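Local coordinates for Zn-dependent hydrolase, glyoxylase (Echinicola vietnamensis, PDB 6T5K), which probably hydrolyses beta-lactam antibiotics to substituted beta-amino acids, as a zinc-dependent class B beta-lactamase, at residues Ala95-His100 / Leu145-Gly150. Residues are numbered along the deposited sequence; the frame is centred on the assembly and turned at random.
Sequences AVVATH and LTLKVG. With ZN (zinc ion), chain G; EDO (1,2-ethanediol), chain E.
Ala95 and Leu147 meet in the core of the metallo-beta-lactamase αβ/βα sandwich, where strand 92-98 of one sheet faces edge strand 144-149 of the other. No hydrogen bond spans the gap, and the CA atoms of Ala95 and Leu147, the nearest pair across the two segments, stay 7.7 Å apart, so the two segments meet here through side chains alone. CB of Ala95 lies 4.2 Å from CD1 of Leu147, while Tyr120 of strand 119-122 touches both residues. Val96 turns its side chain to the other face of its sheet, and Val97 returns to the interface. There, with CG1 anti to the backbone N (chi1 179°), CG2 lies beside that N and is the branch that meets CD1 of Leu147, at 3.5 Å, tighter than usual for two methyls; Val156 and Phe70 also touch Val97. Further along, Thr99 hydrogen-bonds through OG1 to Asp71, and the chain reaches His100, whose NE2 binds zinc at 2.1 Å in a site completed by His102, His163 and a water. On the far strand, CD2 of Leu147 rests against a 1,2-ethanediol, probably from the crystallisation liquor, whose O2 accepts a nearly straight bond (168°) from Lys148 N at 3.0 Å.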
# COMPACT_ATOMS: atom_id res chain seq x y z
N ALA A 95 10.58 1.98 8.19
CA ALA A 95 9.74 3.07 7.72
C ALA A 95 8.35 2.53 7.46
O ALA A 95 8.17 1.33 7.24
CB ALA A 95 10.30 3.69 6.44
N VAL A 96 7.39 3.45 7.48
CA VAL A 96 6.05 3.22 6.98
C VAL A 96 5.75 4.28 5.93
O VAL A 96 6.17 5.43 6.06
CB VAL A 96 4.99 3.21 8.10
CG1 VAL A 96 4.97 4.53 8.87
CG2 VAL A 96 3.63 2.88 7.52
N VAL A 97 5.03 3.88 4.88
CA VAL A 97 4.63 4.76 3.80
C VAL A 97 3.11 4.79 3.74
O VAL A 97 2.47 3.74 3.65
CB VAL A 97 5.18 4.26 2.45
CG1 VAL A 97 4.74 5.17 1.32
CG2 VAL A 97 6.70 4.16 2.49
N ALA A 98 2.53 5.99 3.73
CA ALA A 98 1.09 6.16 3.53
C ALA A 98 0.88 6.46 2.06
O ALA A 98 1.38 7.48 1.56
CB ALA A 98 0.54 7.31 4.36
N THR A 99 0.20 5.57 1.34
CA THR A 99 0.13 5.73 -0.11
C THR A 99 -0.92 6.73 -0.59
O THR A 99 -0.94 7.04 -1.79
CB THR A 99 0.01 4.38 -0.83
OG1 THR A 99 -1.19 3.71 -0.47
CG2 THR A 99 1.24 3.50 -0.56
N HIS A 100 -1.80 7.20 0.28
CA HIS A 100 -2.58 8.42 0.06
C HIS A 100 -3.14 8.84 1.41
O HIS A 100 -2.86 8.21 2.44
CB HIS A 100 -3.66 8.34 -1.05
CG HIS A 100 -4.74 7.34 -0.82
ND1 HIS A 100 -4.59 6.00 -1.12
CD2 HIS A 100 -6.02 7.48 -0.40
CE1 HIS A 100 -5.72 5.36 -0.84
NE2 HIS A 100 -6.60 6.24 -0.41
N LEU A 145 10.98 8.26 -3.99
CA LEU A 145 11.65 8.05 -2.72
C LEU A 145 12.23 6.65 -2.73
O LEU A 145 11.55 5.69 -3.14
CB LEU A 145 10.62 8.16 -1.61
CG LEU A 145 11.07 7.84 -0.19
CD1 LEU A 145 12.02 8.89 0.31
CD2 LEU A 145 9.87 7.69 0.74
N THR A 146 13.48 6.52 -2.31
CA THR A 146 14.13 5.24 -2.13
C THR A 146 14.21 4.94 -0.64
O THR A 146 14.68 5.78 0.14
CB THR A 146 15.54 5.26 -2.71
OG1 THR A 146 15.48 5.60 -4.10
CG2 THR A 146 16.16 3.91 -2.57
N LEU A 147 13.72 3.77 -0.25
CA LEU A 147 13.77 3.34 1.14
C LEU A 147 14.54 2.03 1.22
O LEU A 147 14.14 1.02 0.62
CB LEU A 147 12.37 3.16 1.72
CG LEU A 147 11.59 4.45 1.89
CD1 LEU A 147 10.16 4.11 2.27
CD2 LEU A 147 12.21 5.36 2.93
N LYS A 148 15.62 2.05 2.00
CA LYS A 148 16.43 0.87 2.20
C LYS A 148 15.67 -0.17 3.01
O LYS A 148 15.01 0.14 4.01
CB LYS A 148 17.72 1.28 2.92
CG LYS A 148 18.72 0.18 3.15
CD LYS A 148 19.96 0.69 3.88
CE LYS A 148 21.00 -0.39 4.11
NZ LYS A 148 21.58 -0.86 2.79
N VAL A 149 15.79 -1.42 2.56
CA VAL A 149 15.26 -2.59 3.25
C VAL A 149 16.39 -3.61 3.25
O VAL A 149 16.59 -4.32 2.26
CB VAL A 149 14.01 -3.16 2.58
CG1 VAL A 149 13.47 -4.30 3.45
CG2 VAL A 149 12.93 -2.10 2.34
N GLY A 150 17.17 -3.66 4.32
CA GLY A 150 18.30 -4.57 4.30
C GLY A 150 19.24 -4.23 3.16
O GLY A 150 19.64 -3.07 2.99
ZN ZN G . -8.63 5.88 -0.49
C1 EDO E . 14.61 3.41 5.27
O1 EDO E . 15.41 2.26 5.50
C2 EDO E . 15.54 4.58 4.97
O2 EDO E . 16.07 4.47 3.63
O HOH W 1 -9.28 4.34 0.40